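Local coordinates for filamentous hemagglutinin (Bordetella pertussis, PDB 1RWR), which is an adhesin whose secretion domain, a parallel beta-helix, probably directs its export across the outer membrane by two-partner secretion, at residues A42-D54 with I59-A73. Residues are numbered along the deposited sequence; the frame is centred on the assembly and turned at random.
Sequences ANPGVVFNNGLTD and IGGALTKNPNLTRQA
Asn-49 and Asn-66 lie alongside each other, their side chains running opposite ways, at the N-terminal end of the right-handed parallel beta-helix, where segment 59-73 packs along strand 45-50 and the turn after it. Their amide planes are 43° apart. Asn-66 ND2 gives a nearly straight bond to the backbone O of Asn-49 (2.9 Å), in the carbonyl plane. Asn-49 ND2 in turn reaches Thr-64 O at 2.9 Å. Each of the two asparagines also forms an Asx turn: Asn-49 OD1 accepts from Gly-51 N, and Asn-66 OD1 from Asn-68 N. Both amides are thus used at both ends. One backbone-to-backbone bond joins the segments, from Asn-66 N to Gly-51 O.

With chi1 at -156°, the Asn-50 side chain extends away from its backbone N, and its amide lies beside the backbone of Ala-73. Asn-50 OD1 accepts from Ala-73 N at 2.9 Å, and Asn-50 ND2 donates to Ala-73 O at 3.0 Å. Both bonds use a lone pair of the accepting oxygen, and Asn-50 ND2 also bonds Lys-97 O. Gln-72 NE2 donates to Asn-50 O, which lies off the plane of the Gln-72 amide.

Apolar contacts lie along the strand at Val-47 and beyond its end at Leu-52. Val-47 CG1 meets Leu-63 CD1 tip to tip, while Val-47 CG2 lies against Ile-59 CG1. Leu-52 is roughly perpendicular to Leu-69, and Leu-52 CD2 touches Leu-69 CB at 3.7 Å.

Further out, strand 45-50 runs between strands 20-22 and 91-96 in a mixed sheet. Asn-22 OD1 takes a second bond from Asn-49 ND2, and Ile-23 O one from Asn-66 ND2. Lys-65 is exposed; its chain kinks near its end, with Lys-65 CD close to Leu-52 O. Asp-54 OD1 receives Lys-65 N and, in a salt bridge, Lys-65 NZ at 2.9 Å, from opposite faces of its carboxylate plane.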
ATOM      1  N   ALA A  42      11.492  11.035  -2.401  1.00 13.58           N
ATOM      2  CA  ALA A  42      12.410  11.312  -1.303  1.00 15.03           C
ATOM      3  C   ALA A  42      11.907  12.478  -0.489  1.00 14.87           C
ATOM      4  O   ALA A  42      11.106  13.266  -0.949  1.00 14.70           O
ATOM      5  CB  ALA A  42      13.760  11.633  -1.864  1.00 16.25           C
ATOM      6  N   ASN A  43      12.380  12.602   0.733  1.00 15.06           N
ATOM      7  CA  ASN A  43      11.942  13.687   1.592  1.00 16.57           C
ATOM      8  C   ASN A  43      12.189  15.030   0.884  1.00 16.75           C
ATOM      9  O   ASN A  43      13.243  15.184   0.200  1.00 16.93           O
ATOM     10  CB  ASN A  43      12.703  13.640   2.914  1.00 17.32           C
ATOM     11  CG  ASN A  43      12.308  12.461   3.793  1.00 20.61           C
ATOM     12  OD1 ASN A  43      11.151  12.172   3.961  1.00 22.62           O
ATOM     13  ND2 ASN A  43      13.300  11.818   4.420  1.00 24.66           N
ATOM     14  N   PRO A  44      11.286  16.001   1.021  1.00 16.95           N
ATOM     15  CA  PRO A  44      10.070  15.956   1.859  1.00 16.38           C
ATOM     16  C   PRO A  44       8.854  15.244   1.241  1.00 15.50           C
ATOM     17  O   PRO A  44       7.863  15.049   1.926  1.00 15.21           O
ATOM     18  CB  PRO A  44       9.717  17.422   2.042  1.00 16.88           C
ATOM     19  CG  PRO A  44      10.530  18.159   1.063  1.00 19.15           C
ATOM     20  CD  PRO A  44      11.484  17.326   0.410  1.00 17.65           C
ATOM     21  N   GLY A  45       8.965  14.872  -0.016  1.00 14.89           N
ATOM     22  CA  GLY A  45       7.937  14.102  -0.700  1.00 13.99           C
ATOM     23  C   GLY A  45       7.721  14.529  -2.129  1.00 13.45           C
ATOM     24  O   GLY A  45       8.634  14.940  -2.812  1.00 14.14           O
ATOM     25  N   VAL A  46       6.481  14.436  -2.579  1.00 13.08           N
ATOM     26  CA  VAL A  46       6.100  14.716  -3.954  1.00 13.71           C
ATOM     27  C   VAL A  46       4.677  15.263  -3.930  1.00 13.82           C
ATOM     28  O   VAL A  46       3.894  14.884  -3.067  1.00 13.44           O
ATOM     29  CB  VAL A  46       6.159  13.442  -4.885  1.00 14.31           C
ATOM     30  CG1 VAL A  46       5.209  12.317  -4.463  1.00 13.92           C
ATOM     31  CG2 VAL A  46       5.934  13.791  -6.334  1.00 15.38           C
ATOM     32  N   VAL A  47       4.368  16.129  -4.880  1.00 13.19           N
ATOM     33  CA  VAL A  47       3.018  16.637  -5.023  1.00 12.60           C
ATOM     34  C   VAL A  47       2.413  16.087  -6.320  1.00 12.92           C
ATOM     35  O   VAL A  47       2.962  16.331  -7.405  1.00 14.22           O
ATOM     36  CB  VAL A  47       3.019  18.175  -5.042  1.00 13.04           C
ATOM     37  CG1 VAL A  47       1.592  18.739  -5.284  1.00 13.66           C
ATOM     38  CG2 VAL A  47       3.596  18.679  -3.763  1.00 14.03           C
ATOM     39  N   PHE A  48       1.262  15.430  -6.214  1.00 11.68           N
ATOM     40  CA  PHE A  48       0.490  15.031  -7.368  1.00 12.25           C
ATOM     41  C   PHE A  48      -0.480  16.152  -7.706  1.00 12.87           C
ATOM     42  O   PHE A  48      -1.283  16.550  -6.877  1.00 13.13           O
ATOM     43  CB  PHE A  48      -0.308  13.751  -7.103  1.00 12.49           C
ATOM     44  CG  PHE A  48       0.540  12.547  -6.948  1.00 12.42           C
ATOM     45  CD1 PHE A  48       0.973  11.846  -8.049  1.00 13.33           C
ATOM     46  CD2 PHE A  48       0.932  12.142  -5.673  1.00 13.15           C
ATOM     47  CE1 PHE A  48       1.777  10.696  -7.877  1.00 14.79           C
ATOM     48  CE2 PHE A  48       1.721  11.050  -5.510  1.00 14.41           C
ATOM     49  CZ  PHE A  48       2.144  10.320  -6.604  1.00 13.61           C
ATOM     50  N   ASN A  49      -0.405  16.664  -8.924  1.00 13.87           N
ATOM     51  CA  ASN A  49      -1.188  17.860  -9.272  1.00 13.17           C
ATOM     52  C   ASN A  49      -2.540  17.475  -9.822  1.00 13.68           C
ATOM     53  O   ASN A  49      -2.681  17.209 -10.994  1.00 14.36           O
ATOM     54  CB  ASN A  49      -0.420  18.775 -10.247  1.00 12.96           C
ATOM     55  CG  ASN A  49      -1.097  20.136 -10.444  1.00 13.90           C
ATOM     56  OD1 ASN A  49      -2.238  20.357 -10.001  1.00 15.02           O
ATOM     57  ND2 ASN A  49      -0.406  21.046 -11.134  1.00 14.65           N
ATOM     58  N   ASN A  50      -3.544  17.466  -8.947  1.00 13.41           N
ATOM     59  CA  ASN A  50      -4.926  17.198  -9.350  1.00 13.62           C
ATOM     60  C   ASN A  50      -5.761  18.485  -9.303  1.00 14.39           C
ATOM     61  O   ASN A  50      -6.958  18.467  -8.918  1.00 14.21           O
ATOM     62  CB  ASN A  50      -5.526  16.151  -8.423  1.00 13.80           C
ATOM     63  CG  ASN A  50      -6.682  15.369  -9.031  1.00 12.64           C
ATOM     64  OD1 ASN A  50      -6.834  15.241 -10.252  1.00 14.22           O
ATOM     65  ND2 ASN A  50      -7.469  14.752  -8.144  1.00 12.42           N
ATOM     66  N   GLY A  51      -5.111  19.589  -9.679  1.00 15.43           N
ATOM     67  CA  GLY A  51      -5.678  20.918  -9.565  1.00 15.89           C
ATOM     68  C   GLY A  51      -6.117  21.483 -10.903  1.00 16.45           C
ATOM     69  O   GLY A  51      -5.415  21.375 -11.878  1.00 16.16           O
ATOM     70  N   LEU A  52      -7.320  22.040 -10.937  1.00 16.43           N
ATOM     71  CA  LEU A  52      -7.805  22.824 -12.083  1.00 17.68           C
ATOM     72  C   LEU A  52      -7.541  24.314 -11.941  1.00 19.51           C
ATOM     73  O   LEU A  52      -7.735  25.073 -12.906  1.00 20.94           O
ATOM     74  CB  LEU A  52      -9.306  22.579 -12.262  1.00 17.36           C
ATOM     75  CG  LEU A  52      -9.746  21.157 -12.569  1.00 17.00           C
ATOM     76  CD1 LEU A  52     -11.267  21.091 -12.707  1.00 18.46           C
ATOM     77  CD2 LEU A  52      -9.103  20.571 -13.813  1.00 17.00           C
ATOM     78  N   THR A  53      -7.091  24.726 -10.761  1.00 20.62           N
ATOM     79  CA  THR A  53      -6.747  26.104 -10.478  1.00 21.95           C
ATOM     80  C   THR A  53      -5.380  26.199  -9.847  1.00 21.78           C
ATOM     81  O   THR A  53      -4.893  25.249  -9.222  1.00 21.83           O
ATOM     82  CB  THR A  53      -7.773  26.723  -9.529  1.00 22.23           C
ATOM     83  OG1 THR A  53      -7.789  26.018  -8.284  1.00 24.40           O
ATOM     84  CG2 THR A  53      -9.199  26.547 -10.093  1.00 24.53           C
ATOM     85  N   ASP A  54      -4.778  27.369  -9.983  1.00 21.06           N
ATOM     86  CA  ASP A  54      -3.489  27.652  -9.375  1.00 21.17           C
ATOM     87  C   ASP A  54      -3.669  27.738  -7.863  1.00 21.17           C
ATOM     88  O   ASP A  54      -4.735  28.113  -7.352  1.00 20.81           O
ATOM     89  CB  ASP A  54      -2.928  28.988  -9.880  1.00 21.99           C
ATOM     90  CG  ASP A  54      -2.637  29.014 -11.379  1.00 23.34           C
ATOM     91  OD1 ASP A  54      -2.867  28.032 -12.115  1.00 24.70           O
ATOM     92  OD2 ASP A  54      -2.149  30.034 -11.903  1.00 26.08           O
ATOM     93  N   ILE A  59       3.485  20.904   1.121  1.00 21.44           N
ATOM     94  CA  ILE A  59       4.914  20.622   1.139  1.00 20.99           C
ATOM     95  C   ILE A  59       5.743  21.313   0.058  1.00 21.47           C
ATOM     96  O   ILE A  59       6.985  21.415   0.211  1.00 22.72           O
ATOM     97  CB  ILE A  59       5.200  19.094   1.149  1.00 19.92           C
ATOM     98  CG1 ILE A  59       4.826  18.445  -0.169  1.00 19.19           C
ATOM     99  CG2 ILE A  59       4.468  18.417   2.334  1.00 20.79           C
ATOM    100  CD1 ILE A  59       5.421  17.048  -0.324  1.00 19.16           C
ATOM    101  N   GLY A  60       5.099  21.786  -1.005  1.00 22.00           N
ATOM    102  CA  GLY A  60       5.799  22.270  -2.191  1.00 22.91           C
ATOM    103  C   GLY A  60       5.625  23.738  -2.509  1.00 24.21           C
ATOM    104  O   GLY A  60       6.273  24.246  -3.431  1.00 26.19           O
ATOM    105  N   GLY A  61       4.738  24.417  -1.794  1.00 24.23           N
ATOM    106  CA  GLY A  61       4.449  25.821  -2.076  1.00 24.27           C
ATOM    107  C   GLY A  61       3.672  25.979  -3.389  1.00 23.95           C
ATOM    108  O   GLY A  61       2.957  25.080  -3.838  1.00 22.78           O
ATOM    109  N   ALA A  62       3.819  27.143  -4.004  1.00 24.26           N
ATOM    110  CA  ALA A  62       3.012  27.524  -5.132  1.00 24.20           C
ATOM    111  C   ALA A  62       3.149  26.614  -6.335  1.00 24.35           C
ATOM    112  O   ALA A  62       4.235  26.116  -6.671  1.00 24.88           O
ATOM    113  CB  ALA A  62       3.325  29.001  -5.541  1.00 25.14           C
ATOM    114  N   LEU A  63       2.022  26.374  -6.990  1.00 23.58           N
ATOM    115  CA  LEU A  63       2.036  25.697  -8.262  1.00 23.47           C
ATOM    116  C   LEU A  63       0.837  26.110  -9.074  1.00 23.33           C
ATOM    117  O   LEU A  63      -0.155  26.577  -8.536  1.00 22.16           O
ATOM    118  CB  LEU A  63       2.056  24.167  -8.077  1.00 23.43           C
ATOM    119  CG  LEU A  63       0.749  23.472  -7.660  1.00 21.43           C
ATOM    120  CD1 LEU A  63       0.943  21.926  -7.584  1.00 19.51           C
ATOM    121  CD2 LEU A  63       0.220  23.985  -6.333  1.00 21.88           C
ATOM    122  N   THR A  64       0.930  25.910 -10.377  1.00 23.84           N
ATOM    123  CA  THR A  64      -0.165  26.241 -11.269  1.00 24.50           C
ATOM    124  C   THR A  64      -1.014  25.019 -11.536  1.00 23.79           C
ATOM    125  O   THR A  64      -0.612  23.895 -11.270  1.00 23.61           O
ATOM    126  CB  THR A  64       0.356  26.833 -12.606  1.00 25.17           C
ATOM    127  OG1 THR A  64       1.246  25.930 -13.238  1.00 28.24           O
ATOM    128  CG2 THR A  64       1.238  28.043 -12.361  1.00 27.60           C
ATOM    129  N   LYS A  65      -2.204  25.243 -12.058  1.00 22.88           N
ATOM    130  CA  LYS A  65      -3.063  24.139 -12.434  1.00 23.54           C
ATOM    131  C   LYS A  65      -2.332  23.183 -13.374  1.00 21.63           C
ATOM    132  O   LYS A  65      -1.402  23.567 -14.087  1.00 21.76           O
ATOM    133  CB  LYS A  65      -4.324  24.658 -13.090  1.00 24.19           C
ATOM    134  CG  LYS A  65      -4.100  25.289 -14.429  1.00 26.86           C
ATOM    135  CD  LYS A  65      -5.395  25.909 -14.939  1.00 31.10           C
ATOM    136  CE  LYS A  65      -5.648  27.285 -14.328  1.00 32.87           C
ATOM    137  NZ  LYS A  65      -4.556  28.279 -14.476  1.00 35.72           N
ATOM    138  N   ASN A  66      -2.777  21.934 -13.368  1.00 19.12           N
ATOM    139  CA  ASN A  66      -2.216  20.897 -14.221  1.00 17.15           C
ATOM    140  C   ASN A  66      -2.757  21.039 -15.642  1.00 16.88           C
ATOM    141  O   ASN A  66      -3.949  20.817 -15.879  1.00 16.58           O
ATOM    142  CB  ASN A  66      -2.598  19.545 -13.647  1.00 15.79           C
ATOM    143  CG  ASN A  66      -2.081  18.400 -14.443  1.00 15.14           C
ATOM    144  OD1 ASN A  66      -1.655  18.562 -15.573  1.00 15.15           O
ATOM    145  ND2 ASN A  66      -2.127  17.209 -13.853  1.00 14.32           N
ATOM    146  N   PRO A  67      -1.895  21.378 -16.590  1.00 16.37           N
ATOM    147  CA  PRO A  67      -2.370  21.661 -17.948  1.00 17.13           C
ATOM    148  C   PRO A  67      -2.944  20.456 -18.681  1.00 16.61           C
ATOM    149  O   PRO A  67      -3.639  20.658 -19.680  1.00 16.32           O
ATOM    150  CB  PRO A  67      -1.115  22.181 -18.637  1.00 17.62           C
ATOM    151  CG  PRO A  67      -0.050  21.535 -17.908  1.00 18.31           C
ATOM    152  CD  PRO A  67      -0.435  21.548 -16.483  1.00 16.85           C
ATOM    153  N   ASN A  68      -2.681  19.235 -18.196  1.00 16.39           N
ATOM    154  CA  ASN A  68      -3.203  18.037 -18.792  1.00 15.80           C
ATOM    155  C   ASN A  68      -4.688  17.812 -18.514  1.00 16.20           C
ATOM    156  O   ASN A  68      -5.341  17.090 -19.265  1.00 16.68           O
ATOM    157  CB  ASN A  68      -2.455  16.786 -18.290  1.00 15.64           C
ATOM    158  CG  ASN A  68      -0.990  16.733 -18.742  1.00 16.83           C
ATOM    159  OD1 ASN A  68      -0.606  17.290 -19.791  1.00 16.29           O
ATOM    160  ND2 ASN A  68      -0.177  16.011 -17.977  1.00 15.98           N
ATOM    161  N   LEU A  69      -5.194  18.367 -17.412  1.00 15.38           N
ATOM    162  CA  LEU A  69      -6.511  18.015 -16.917  1.00 15.13           C
ATOM    163  C   LEU A  69      -7.661  18.731 -17.625  1.00 15.85           C
ATOM    164  O   LEU A  69      -7.629  19.949 -17.776  1.00 16.26           O
ATOM    165  CB  LEU A  69      -6.650  18.302 -15.422  1.00 14.81           C
ATOM    166  CG  LEU A  69      -5.696  17.556 -14.487  1.00 14.15           C
ATOM    167  CD1 LEU A  69      -5.928  17.945 -13.024  1.00 15.63           C
ATOM    168  CD2 LEU A  69      -5.740  16.007 -14.741  1.00 15.43           C
ATOM    169  N   THR A  70      -8.633  17.946 -18.080  1.00 15.62           N
ATOM    170  CA  THR A  70      -9.963  18.432 -18.432  1.00 16.51           C
ATOM    171  C   THR A  70     -10.978  18.119 -17.316  1.00 17.57           C
ATOM    172  O   THR A  70     -12.100  18.654 -17.308  1.00 17.90           O
ATOM    173  CB  THR A  70     -10.460  17.829 -19.752  1.00 17.50           C
ATOM    174  OG1 THR A  70     -10.626  16.410 -19.642  1.00 16.83           O
ATOM    175  CG2 THR A  70      -9.491  18.048 -20.865  1.00 17.64           C
ATOM    176  N   ARG A  71     -10.590  17.230 -16.401  1.00 17.79           N
ATOM    177  CA  ARG A  71     -11.334  16.924 -15.194  1.00 18.83           C
ATOM    178  C   ARG A  71     -10.326  16.376 -14.172  1.00 17.70           C
ATOM    179  O   ARG A  71      -9.235  15.968 -14.517  1.00 16.77           O
ATOM    180  CB  ARG A  71     -12.434  15.890 -15.403  1.00 20.64           C
ATOM    181  CG  ARG A  71     -11.959  14.553 -15.943  1.00 28.07           C
ATOM    182  CD  ARG A  71     -13.141  13.751 -16.640  1.00 36.48           C
ATOM    183  NE  ARG A  71     -12.861  12.831 -17.754  1.00 43.28           N
ATOM    184  CZ  ARG A  71     -11.808  12.816 -18.592  1.00 47.58           C
ATOM    185  NH1 ARG A  71     -10.789  13.668 -18.500  1.00 48.50           N
ATOM    186  NH2 ARG A  71     -11.779  11.892 -19.566  1.00 49.41           N
ATOM    187  N   GLN A  72     -10.754  16.353 -12.925  1.00 15.81           N
ATOM    188  CA  GLN A  72      -9.927  15.841 -11.851  1.00 14.72           C
ATOM    189  C   GLN A  72     -10.074  14.334 -11.721  1.00 14.35           C
ATOM    190  O   GLN A  72     -11.138  13.773 -11.952  1.00 13.73           O
ATOM    191  CB  GLN A  72     -10.267  16.558 -10.545  1.00 14.41           C
ATOM    192  CG  GLN A  72      -9.970  18.042 -10.597  1.00 14.13           C
ATOM    193  CD  GLN A  72     -10.491  18.795  -9.417  1.00 13.81           C
ATOM    194  OE1 GLN A  72     -11.693  18.691  -9.111  1.00 16.95           O
ATOM    195  NE2 GLN A  72      -9.609  19.560  -8.726  1.00 13.06           N
ATOM    196  N   ALA A  73      -8.978  13.689 -11.311  1.00 13.55           N
ATOM    197  CA  ALA A  73      -8.974  12.273 -11.043  1.00 13.37           C
ATOM    198  C   ALA A  73      -9.646  11.897  -9.724  1.00 12.86           C
ATOM    199  O   ALA A  73      -9.500  12.581  -8.729  1.00 13.37           O
ATOM    200  CB  ALA A  73      -7.489  11.774 -11.022  1.00 13.63           C
TER